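Local coordinates for protein hydrazine synthase subunit alpha (Candidatus Kuenenia stuttgartiensis, PDB 5C2V) that forms the part of the hydrazine synthase complex that condenses hydroxylamine with ammonia to give hydrazine, using two c-type hemes, at residues R721-E726 against L749-R754; N715-W720 against A731-I736; K706-S711 against V758-L763. All blocks are in the same frame, centred on the assembly; numbering follows the deposited sequence.

Interaction 1. Residues R721-E726 against L749-R754. With HEC (heme c), chain B.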
# COMPACT_ATOMS: atom_id res chain seq x y z
N ARG D 721 7.44 -13.83 25.32
CA ARG D 721 8.44 -14.36 26.25
C ARG D 721 7.94 -14.36 27.69
O ARG D 721 8.21 -15.28 28.45
CB ARG D 721 9.74 -13.58 26.14
CG ARG D 721 10.48 -13.78 24.83
CD ARG D 721 10.61 -15.26 24.50
NE ARG D 721 11.23 -16.01 25.59
CZ ARG D 721 12.54 -16.17 25.75
NH1 ARG D 721 13.38 -15.63 24.87
NH2 ARG D 721 13.01 -16.87 26.77
N LEU D 722 7.21 -13.31 28.06
CA LEU D 722 6.68 -13.20 29.42
C LEU D 722 5.65 -14.29 29.70
O LEU D 722 5.47 -14.70 30.84
CB LEU D 722 6.08 -11.82 29.66
CG LEU D 722 7.09 -10.69 29.85
CD1 LEU D 722 6.40 -9.33 29.90
CD2 LEU D 722 7.91 -10.92 31.11
N TYR D 723 4.95 -14.73 28.66
CA TYR D 723 4.03 -15.87 28.80
C TYR D 723 4.65 -17.19 28.34
O TYR D 723 4.05 -18.25 28.51
CB TYR D 723 2.74 -15.60 28.02
CG TYR D 723 1.83 -14.58 28.67
CD1 TYR D 723 2.09 -13.22 28.56
CD2 TYR D 723 0.71 -14.98 29.39
CE1 TYR D 723 1.26 -12.28 29.14
CE2 TYR D 723 -0.12 -14.05 29.99
CZ TYR D 723 0.16 -12.70 29.86
OH TYR D 723 -0.67 -11.77 30.45
N GLU D 724 5.86 -17.11 27.77
CA GLU D 724 6.57 -18.28 27.24
C GLU D 724 5.70 -19.19 26.36
O GLU D 724 5.67 -20.41 26.56
CB GLU D 724 7.17 -19.10 28.39
CG GLU D 724 8.30 -18.41 29.13
CD GLU D 724 9.57 -18.27 28.30
OE1 GLU D 724 10.49 -17.55 28.74
OE2 GLU D 724 9.65 -18.87 27.21
N ALA D 725 5.01 -18.60 25.40
CA ALA D 725 4.16 -19.35 24.48
C ALA D 725 3.94 -18.57 23.19
O ALA D 725 4.22 -17.37 23.14
CB ALA D 725 2.82 -19.68 25.14
N GLU D 726 3.46 -19.24 22.14
CA GLU D 726 3.12 -18.51 20.93
C GLU D 726 1.65 -18.10 20.99
O GLU D 726 0.74 -18.92 20.90
CB GLU D 726 3.44 -19.34 19.67
CG GLU D 726 2.78 -20.71 19.57
CD GLU D 726 3.12 -21.41 18.26
OE1 GLU D 726 2.87 -20.82 17.19
OE2 GLU D 726 3.63 -22.55 18.31
N LEU D 749 7.40 -12.41 36.90
CA LEU D 749 6.44 -11.39 37.28
C LEU D 749 5.17 -11.99 37.88
O LEU D 749 4.84 -13.14 37.61
CB LEU D 749 6.06 -10.53 36.07
CG LEU D 749 7.16 -9.75 35.35
CD1 LEU D 749 6.59 -9.00 34.16
CD2 LEU D 749 7.84 -8.80 36.32
N THR D 750 4.48 -11.21 38.69
CA THR D 750 3.15 -11.59 39.14
C THR D 750 2.17 -11.31 38.01
O THR D 750 2.56 -10.78 36.96
CB THR D 750 2.72 -10.83 40.41
OG1 THR D 750 2.62 -9.43 40.13
CG2 THR D 750 3.72 -11.06 41.53
N GLN D 751 0.90 -11.65 38.20
CA GLN D 751 -0.09 -11.45 37.16
C GLN D 751 -0.38 -9.97 36.95
O GLN D 751 -0.58 -9.52 35.82
CB GLN D 751 -1.39 -12.20 37.49
CG GLN D 751 -2.50 -12.02 36.46
CD GLN D 751 -2.16 -12.63 35.11
OE1 GLN D 751 -1.30 -13.50 35.00
NE2 GLN D 751 -2.85 -12.17 34.07
N ASP D 752 -0.37 -9.21 38.04
CA ASP D 752 -0.67 -7.78 37.99
C ASP D 752 0.39 -7.01 37.21
O ASP D 752 0.06 -6.13 36.41
CB ASP D 752 -0.79 -7.22 39.41
CG ASP D 752 -1.94 -7.84 40.18
OD1 ASP D 752 -2.92 -8.26 39.55
OD2 ASP D 752 -1.85 -7.89 41.43
N GLU D 753 1.66 -7.34 37.44
CA GLU D 753 2.77 -6.67 36.76
C GLU D 753 2.78 -7.00 35.26
O GLU D 753 2.85 -6.10 34.41
CB GLU D 753 4.10 -7.09 37.40
CG GLU D 753 4.20 -6.78 38.89
CD GLU D 753 5.32 -7.54 39.57
OE1 GLU D 753 5.83 -8.51 38.98
OE2 GLU D 753 5.68 -7.17 40.71
N ARG D 754 2.70 -8.29 34.96
CA ARG D 754 2.70 -8.76 33.58
C ARG D 754 1.53 -8.17 32.80
O ARG D 754 1.70 -7.68 31.68
CB ARG D 754 2.64 -10.29 33.55
CG ARG D 754 2.82 -10.89 32.16
CD ARG D 754 2.96 -12.40 32.23
NE ARG D 754 1.74 -13.05 32.69
CZ ARG D 754 1.62 -14.36 32.87
NH1 ARG D 754 2.65 -15.17 32.62
NH2 ARG D 754 0.47 -14.87 33.30
FE HEC B . 15.44 -11.64 30.30
CHA HEC B . 16.35 -12.83 27.21
CHB HEC B . 13.00 -9.71 28.85
CHC HEC B . 14.44 -10.52 33.42
CHD HEC B . 18.02 -13.36 31.79
NA HEC B . 14.82 -11.30 28.39
C1A HEC B . 15.28 -11.96 27.26
C2A HEC B . 14.45 -11.56 26.14
C3A HEC B . 13.53 -10.70 26.59
C4A HEC B . 13.74 -10.52 28.01
CMA HEC B . 12.43 -10.03 25.74
CAA HEC B . 14.60 -12.05 24.69
CBA HEC B . 15.58 -11.14 23.94
CGA HEC B . 15.61 -11.54 22.48
O1A HEC B . 15.94 -10.67 21.63
O2A HEC B . 15.29 -12.71 22.17
NB HEC B . 14.03 -10.31 31.00
C1B HEC B . 13.05 -9.71 30.23
C2B HEC B . 12.08 -9.10 31.12
C3B HEC B . 12.49 -9.32 32.38
C4B HEC B . 13.71 -10.09 32.33
CMB HEC B . 10.83 -8.32 30.69
CAB HEC B . 11.79 -8.87 33.68
CBB HEC B . 10.50 -9.69 33.90
NC HEC B . 16.10 -11.89 32.24
C1C HEC B . 15.54 -11.34 33.37
C2C HEC B . 16.25 -11.86 34.53
C3C HEC B . 17.31 -12.54 34.07
C4C HEC B . 17.19 -12.64 32.63
CMC HEC B . 16.04 -11.35 35.97
CAC HEC B . 18.41 -13.22 34.93
CBC HEC B . 17.81 -14.36 35.79
ND HEC B . 16.97 -12.90 29.59
C1D HEC B . 17.89 -13.52 30.43
C2D HEC B . 18.73 -14.38 29.62
C3D HEC B . 18.22 -14.24 28.18
C4D HEC B . 17.12 -13.29 28.26
CMD HEC B . 19.90 -15.26 30.11
CAD HEC B . 18.83 -14.97 26.95
CBD HEC B . 17.81 -15.44 25.92
CGD HEC B . 16.75 -16.32 26.53
O1D HEC B . 15.66 -16.43 25.91
O2D HEC B . 16.98 -16.89 27.62
O HOH W 1 -3.68 -12.84 31.29
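A cation-pi stack in the C-terminal cytochrome c domain joins R754, in the first turn of helix 751-762, to Y723 and L722 at the end of helix 717-722. The R754 guanidinium lies flat over one face of the phenol ring, with centres 3.7 Å apart and planes inclined by 17°. The overlap is displaced toward the rim at CE2, with R754 NE 3.3 Å from Y723 CZ, while R754 CD adds a CH-pi contact over the same face. A bend at chi3 (66°) sets NE above the ring instead of continuing the extended chain. Two bonds restrain how the group can turn: NH1 makes a weak one of 3.4 Å to L722 O, and NH2 reaches Q751 OE1 at 2.8 Å, in the plane of that amide. Arginine suits the place because its flat cation can cover an aromatic face and still donate from its edge. A water accepts from Q751 NE2 and, weakly, from Y723 OH.

On the heme side the contact turns apolar. L722 CD2 meets L749 CD1 at 3.8 Å, and L749 also rests on heme atom CBB, near the heme-bound C658, while L722 lies close to axial H745. R721 leaves the contact to grip a heme propionate. Helix 717-722 closes in a Schellman motif, with E724 at positive phi as C-prime. From there the E724 carboxylate turns back to R721: its OE1 receives R721 NH2 at 3.3 Å through the syn lone pair, while R721 NH1 and NH2 both point to heme O1D, at 2.6 and 2.8 Å.

Interaction 2. Residues N715-W720 against A731-I736. With HEC (heme c), chain B.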
# COMPACT_ATOMS: atom_id res chain seq x y z
N ASN D 715 0.83 -9.75 19.81
CA ASN D 715 1.80 -9.86 18.73
C ASN D 715 3.22 -9.47 19.16
O ASN D 715 4.15 -9.54 18.36
CB ASN D 715 1.38 -8.98 17.55
CG ASN D 715 0.19 -9.54 16.80
OD1 ASN D 715 -0.07 -10.75 16.84
ND2 ASN D 715 -0.54 -8.68 16.10
N SER D 716 3.37 -9.07 20.42
CA SER D 716 4.64 -8.56 20.90
C SER D 716 5.56 -9.66 21.44
O SER D 716 5.14 -10.48 22.26
CB SER D 716 4.40 -7.51 21.99
OG SER D 716 3.68 -6.40 21.48
N LEU D 717 6.80 -9.67 20.96
CA LEU D 717 7.79 -10.67 21.36
C LEU D 717 8.01 -10.65 22.87
O LEU D 717 8.20 -11.70 23.49
CB LEU D 717 9.11 -10.43 20.63
CG LEU D 717 10.19 -11.51 20.66
CD1 LEU D 717 11.02 -11.47 19.39
CD2 LEU D 717 11.10 -11.37 21.88
N LEU D 718 7.98 -9.46 23.46
CA LEU D 718 8.13 -9.30 24.90
C LEU D 718 7.06 -10.09 25.64
O LEU D 718 7.36 -10.81 26.60
CB LEU D 718 8.06 -7.82 25.29
CG LEU D 718 8.08 -7.51 26.78
CD1 LEU D 718 9.36 -8.02 27.40
CD2 LEU D 718 7.91 -6.02 27.03
N VAL D 719 5.82 -9.96 25.19
CA VAL D 719 4.70 -10.66 25.81
C VAL D 719 4.78 -12.15 25.52
O VAL D 719 4.45 -12.98 26.37
CB VAL D 719 3.36 -10.10 25.32
CG1 VAL D 719 2.20 -10.79 26.01
CG2 VAL D 719 3.30 -8.60 25.56
N TRP D 720 5.22 -12.49 24.31
CA TRP D 720 5.46 -13.89 23.93
C TRP D 720 6.41 -14.56 24.91
O TRP D 720 6.21 -15.71 25.29
CB TRP D 720 6.03 -13.97 22.51
CG TRP D 720 4.99 -13.95 21.43
CD1 TRP D 720 3.97 -13.06 21.29
CD2 TRP D 720 4.90 -14.84 20.31
NE1 TRP D 720 3.23 -13.36 20.16
CE2 TRP D 720 3.79 -14.44 19.54
CE3 TRP D 720 5.65 -15.94 19.88
CZ2 TRP D 720 3.41 -15.11 18.38
CZ3 TRP D 720 5.27 -16.60 18.73
CH2 TRP D 720 4.16 -16.18 17.99
N ALA D 731 4.00 -14.19 13.88
CA ALA D 731 5.27 -14.32 14.58
C ALA D 731 6.09 -13.05 14.42
O ALA D 731 6.27 -12.56 13.30
CB ALA D 731 6.04 -15.52 14.07
N PRO D 732 6.59 -12.50 15.54
CA PRO D 732 7.40 -11.28 15.50
C PRO D 732 8.69 -11.45 14.70
O PRO D 732 9.12 -10.51 14.03
CB PRO D 732 7.70 -11.01 16.98
CG PRO D 732 7.47 -12.31 17.67
CD PRO D 732 6.38 -12.99 16.91
N ARG D 733 9.29 -12.63 14.76
CA ARG D 733 10.48 -12.91 13.96
C ARG D 733 10.69 -14.41 13.75
O ARG D 733 9.92 -15.23 14.26
CB ARG D 733 11.72 -12.29 14.61
CG ARG D 733 12.16 -12.98 15.89
CD ARG D 733 13.29 -12.22 16.56
NE ARG D 733 13.88 -13.01 17.65
CZ ARG D 733 14.55 -12.49 18.67
NH1 ARG D 733 14.73 -11.18 18.76
NH2 ARG D 733 15.05 -13.28 19.61
N GLU D 734 11.73 -14.77 13.00
CA GLU D 734 12.00 -16.16 12.66
C GLU D 734 12.57 -16.95 13.84
O GLU D 734 12.12 -18.05 14.13
CB GLU D 734 12.96 -16.24 11.47
CG GLU D 734 12.40 -15.66 10.19
CD GLU D 734 13.42 -15.60 9.07
OE1 GLU D 734 14.63 -15.59 9.38
OE2 GLU D 734 13.02 -15.58 7.89
N LYS D 735 13.57 -16.37 14.51
CA LYS D 735 14.14 -17.00 15.69
C LYS D 735 13.59 -16.33 16.94
O LYS D 735 13.97 -15.21 17.27
CB LYS D 735 15.67 -16.91 15.68
CG LYS D 735 16.33 -17.52 14.45
CD LYS D 735 16.30 -19.04 14.50
CE LYS D 735 17.15 -19.64 13.39
NZ LYS D 735 16.68 -19.23 12.04
N ILE D 736 12.71 -17.03 17.65
CA ILE D 736 12.06 -16.46 18.82
C ILE D 736 12.60 -17.08 20.11
O ILE D 736 13.20 -16.39 20.93
CB ILE D 736 10.53 -16.65 18.76
CG1 ILE D 736 9.97 -16.02 17.49
CG2 ILE D 736 9.87 -16.04 19.99
CD1 ILE D 736 8.47 -16.15 17.35
FE HEC B . 15.44 -11.64 30.30
CHA HEC B . 16.35 -12.83 27.21
CHB HEC B . 13.00 -9.71 28.85
CHC HEC B . 14.44 -10.52 33.42
CHD HEC B . 18.02 -13.36 31.79
NA HEC B . 14.82 -11.30 28.39
C1A HEC B . 15.28 -11.96 27.26
C2A HEC B . 14.45 -11.56 26.14
C3A HEC B . 13.53 -10.70 26.59
C4A HEC B . 13.74 -10.52 28.01
CMA HEC B . 12.43 -10.03 25.74
CAA HEC B . 14.60 -12.05 24.69
CBA HEC B . 15.58 -11.14 23.94
CGA HEC B . 15.61 -11.54 22.48
O1A HEC B . 15.94 -10.67 21.63
O2A HEC B . 15.29 -12.71 22.17
NB HEC B . 14.03 -10.31 31.00
C1B HEC B . 13.05 -9.71 30.23
C2B HEC B . 12.08 -9.10 31.12
C3B HEC B . 12.49 -9.32 32.38
C4B HEC B . 13.71 -10.09 32.33
CMB HEC B . 10.83 -8.32 30.69
CAB HEC B . 11.79 -8.87 33.68
CBB HEC B . 10.50 -9.69 33.90
NC HEC B . 16.10 -11.89 32.24
C1C HEC B . 15.54 -11.34 33.37
C2C HEC B . 16.25 -11.86 34.53
C3C HEC B . 17.31 -12.54 34.07
C4C HEC B . 17.19 -12.64 32.63
CMC HEC B . 16.04 -11.35 35.97
CAC HEC B . 18.41 -13.22 34.93
CBC HEC B . 17.81 -14.36 35.79
ND HEC B . 16.97 -12.90 29.59
C1D HEC B . 17.89 -13.52 30.43
C2D HEC B . 18.73 -14.38 29.62
C3D HEC B . 18.22 -14.24 28.18
C4D HEC B . 17.12 -13.29 28.26
CMD HEC B . 19.90 -15.26 30.11
CAD HEC B . 18.83 -14.97 26.95
CBD HEC B . 17.81 -15.44 25.92
CGD HEC B . 16.75 -16.32 26.53
O1D HEC B . 15.66 -16.43 25.91
O2D HEC B . 16.98 -16.89 27.62
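L717 packs against P732 and R733 from the start of helix 717-722, and its atoms meet them in turn. CB rests on the proline ring, 3.9 Å from P732 CG, and L717 CG, anti to the backbone N (chi1 -167°), stays near the same ring carbon; the two side chains cross at about a right angle. Farther out, L717 CD1 lies over one face of the R733 guanidinium and 3.7 Å from R733 CD. R733 NE is modelled too close to K735 O, however, so the exact position of the guanidinium over this methyl is uncertain. A leucine does both jobs, lying against a proline with its stem and covering the flat cation of an arginine with one methyl.

The contact belongs to the cytochrome c domain, where helix 717-722 lines the pocket of the bis-histidine heme and the irregular loop after it folds back over the helix. R733 runs extended from CG to NE and delivers its guanidinium to a heme propionate. NH2 bonds O2A at 2.6 Å and NH1 bonds O1A at 3.2 Å, a pairing of both amino groups with both oxygens that probably helps balance the carboxylate charge. On the same helix, L718 CD1 touches the heme methyl CMB at 3.6 Å.

One turn of helix after L717, the W720 indole extends the apolar surface. P732 CD stands over its six-membered ring, 3.8 Å from the centroid and only 7° off the normal, a CH-pi contact in which the two side chains reach tip to tip. I736 CD1 approaches W720 CZ3 obliquely at 3.5 Å, and A731 CA comes in beside W720 CH2. The polar end of the indole turns elsewhere: NE1 bonds I714 O.

Interaction 3. Residues K706-S711 against V758-L763. With HEC (heme c), chain B.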
# COMPACT_ATOMS: atom_id res chain seq x y z
N LYS D 706 11.23 -4.67 17.66
CA LYS D 706 11.81 -5.93 18.11
C LYS D 706 10.96 -6.56 19.20
O LYS D 706 10.46 -7.68 19.04
CB LYS D 706 13.24 -5.71 18.62
CG LYS D 706 14.25 -5.32 17.56
CD LYS D 706 15.65 -5.19 18.16
CE LYS D 706 16.70 -4.92 17.09
NZ LYS D 706 18.07 -4.86 17.66
N TYR D 707 10.80 -5.86 20.32
CA TYR D 707 10.07 -6.40 21.46
C TYR D 707 8.63 -5.91 21.64
O TYR D 707 7.91 -6.42 22.50
CB TYR D 707 10.85 -6.10 22.74
CG TYR D 707 12.29 -6.53 22.67
CD1 TYR D 707 12.65 -7.85 22.92
CD2 TYR D 707 13.29 -5.63 22.33
CE1 TYR D 707 13.97 -8.25 22.85
CE2 TYR D 707 14.61 -6.02 22.25
CZ TYR D 707 14.94 -7.33 22.51
OH TYR D 707 16.26 -7.73 22.44
N VAL D 708 8.18 -4.94 20.85
CA VAL D 708 6.88 -4.32 21.12
C VAL D 708 6.06 -4.01 19.88
O VAL D 708 6.53 -3.36 18.95
CB VAL D 708 7.06 -3.00 21.93
CG1 VAL D 708 5.79 -2.15 21.87
CG2 VAL D 708 7.43 -3.30 23.38
N ASN D 709 4.82 -4.48 19.87
CA ASN D 709 3.85 -4.11 18.84
C ASN D 709 2.75 -3.25 19.44
O ASN D 709 1.90 -3.75 20.18
CB ASN D 709 3.26 -5.36 18.19
CG ASN D 709 4.29 -6.15 17.39
OD1 ASN D 709 4.28 -6.13 16.16
ND2 ASN D 709 5.18 -6.83 18.09
N PRO D 710 2.76 -1.95 19.14
CA PRO D 710 1.76 -1.02 19.69
C PRO D 710 0.32 -1.40 19.34
O PRO D 710 0.01 -1.69 18.18
CB PRO D 710 2.15 0.32 19.07
CG PRO D 710 3.62 0.19 18.84
CD PRO D 710 3.82 -1.23 18.42
N SER D 711 -0.53 -1.41 20.36
CA SER D 711 -1.93 -1.80 20.28
C SER D 711 -2.14 -3.24 19.81
O SER D 711 -3.24 -3.60 19.39
CB SER D 711 -2.70 -0.84 19.37
OG SER D 711 -4.05 -1.26 19.20
N VAL D 758 1.06 -5.74 29.59
CA VAL D 758 0.10 -6.04 28.52
C VAL D 758 -0.80 -4.83 28.22
O VAL D 758 -0.95 -4.44 27.07
CB VAL D 758 -0.79 -7.25 28.88
CG1 VAL D 758 -1.89 -7.42 27.84
CG2 VAL D 758 0.06 -8.51 28.99
N GLU D 759 -1.37 -4.26 29.28
CA GLU D 759 -2.21 -3.07 29.15
C GLU D 759 -1.44 -1.91 28.55
O GLU D 759 -1.95 -1.20 27.68
CB GLU D 759 -2.77 -2.66 30.52
CG GLU D 759 -3.95 -3.49 30.98
CD GLU D 759 -4.53 -2.99 32.29
OE1 GLU D 759 -3.76 -2.52 33.15
OE2 GLU D 759 -5.77 -3.05 32.45
N TRP D 760 -0.21 -1.72 29.01
CA TRP D 760 0.64 -0.65 28.50
C TRP D 760 0.85 -0.77 26.99
O TRP D 760 0.72 0.21 26.26
CB TRP D 760 2.00 -0.66 29.21
CG TRP D 760 3.01 0.24 28.56
CD1 TRP D 760 2.95 1.60 28.44
CD2 TRP D 760 4.25 -0.16 27.95
NE1 TRP D 760 4.07 2.06 27.78
CE2 TRP D 760 4.88 1.00 27.48
CE3 TRP D 760 4.88 -1.40 27.76
CZ2 TRP D 760 6.11 0.97 26.82
CZ3 TRP D 760 6.10 -1.42 27.11
CH2 TRP D 760 6.70 -0.25 26.65
N ILE D 761 1.15 -1.98 26.53
CA ILE D 761 1.37 -2.21 25.11
C ILE D 761 0.08 -2.04 24.30
O ILE D 761 0.08 -1.42 23.24
CB ILE D 761 1.95 -3.61 24.85
CG1 ILE D 761 3.31 -3.75 25.55
CG2 ILE D 761 2.10 -3.86 23.36
CD1 ILE D 761 4.02 -5.04 25.25
N ASP D 762 -1.02 -2.59 24.81
CA ASP D 762 -2.31 -2.49 24.14
C ASP D 762 -2.80 -1.04 24.03
O ASP D 762 -3.54 -0.69 23.12
CB ASP D 762 -3.36 -3.34 24.86
CG ASP D 762 -3.52 -4.71 24.24
OD1 ASP D 762 -2.68 -5.09 23.40
OD2 ASP D 762 -4.49 -5.42 24.61
N LEU D 763 -2.37 -0.21 24.98
CA LEU D 763 -2.73 1.21 24.98
C LEU D 763 -1.95 2.01 23.95
O LEU D 763 -2.21 3.19 23.74
CB LEU D 763 -2.52 1.81 26.37
CG LEU D 763 -3.60 1.58 27.42
CD1 LEU D 763 -3.12 2.06 28.78
CD2 LEU D 763 -4.88 2.30 27.03
FE HEC B . 15.44 -11.64 30.30
CHA HEC B . 16.35 -12.83 27.21
CHB HEC B . 13.00 -9.71 28.85
CHC HEC B . 14.44 -10.52 33.42
CHD HEC B . 18.02 -13.36 31.79
NA HEC B . 14.82 -11.30 28.39
C1A HEC B . 15.28 -11.96 27.26
C2A HEC B . 14.45 -11.56 26.14
C3A HEC B . 13.53 -10.70 26.59
C4A HEC B . 13.74 -10.52 28.01
CMA HEC B . 12.43 -10.03 25.74
CAA HEC B . 14.60 -12.05 24.69
CBA HEC B . 15.58 -11.14 23.94
CGA HEC B . 15.61 -11.54 22.48
O1A HEC B . 15.94 -10.67 21.63
O2A HEC B . 15.29 -12.71 22.17
NB HEC B . 14.03 -10.31 31.00
C1B HEC B . 13.05 -9.71 30.23
C2B HEC B . 12.08 -9.10 31.12
C3B HEC B . 12.49 -9.32 32.38
C4B HEC B . 13.71 -10.09 32.33
CMB HEC B . 10.83 -8.32 30.69
CAB HEC B . 11.79 -8.87 33.68
CBB HEC B . 10.50 -9.69 33.90
NC HEC B . 16.10 -11.89 32.24
C1C HEC B . 15.54 -11.34 33.37
C2C HEC B . 16.25 -11.86 34.53
C3C HEC B . 17.31 -12.54 34.07
C4C HEC B . 17.19 -12.64 32.63
CMC HEC B . 16.04 -11.35 35.97
CAC HEC B . 18.41 -13.22 34.93
CBC HEC B . 17.81 -14.36 35.79
ND HEC B . 16.97 -12.90 29.59
C1D HEC B . 17.89 -13.52 30.43
C2D HEC B . 18.73 -14.38 29.62
C3D HEC B . 18.22 -14.24 28.18
C4D HEC B . 17.12 -13.29 28.26
CMD HEC B . 19.90 -15.26 30.11
CAD HEC B . 18.83 -14.97 26.95
CBD HEC B . 17.81 -15.44 25.92
CGD HEC B . 16.75 -16.32 26.53
O1D HEC B . 15.66 -16.43 25.91
O2D HEC B . 16.98 -16.89 27.62
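V708 points toward helix 751-762, and its CG2 lies 4.3 Å from I761 CD1, while the tip of the W760 indole, at CZ3, approaches the same valine methyl obliquely. The other branch of I761, CG2, is anti to the backbone N (chi1 of CG1 -61°) and lies against the N709 carbonyl oxygen. A branched isoleucine suits this buried place between the helix and the loop before helix 717-722, since CD1 can meet the valine while CG2 lies against the N709 carbonyl.

Y707 faces the other way: its OH donates to heme propionate O1A at 3.1 Å, and its ring edge meets heme CBA in plane.

Near the end of helix 751-762 the backbones join. S711 N bonds I761 O at 2.9 Å, and S711 CA sends a C-H toward D762 O at 3.4 Å. The side chains of both residues lead on into the middle domain, S711 OG to T541 and D762 OD2 to R463 in a salt bridge. A late helix carbonyl is thus satisfied by the loop, and buried polar groups bond the heme-binding cytochrome domain to its neighbour.

Along the chain, the loop residues 706-711 come first, and their partner, 758-763 at the far end of helix 751-762, comes last, so interaction 3 closes the longest loop and encloses the other two. Within it, 715-720 opens interaction 2, and 721-726 opens interaction 1 on the same helix, 717-722, before interaction 2 is completed by 731-736; interaction 1 closes later, at 749-754. Interactions 1 and 2 therefore cross. They meet where A725 N approaches W720 O, and interaction 2 meets interaction 3 where L718 N approaches Y707 O. Together they bind both helices and two loops around one heme, which all three touch.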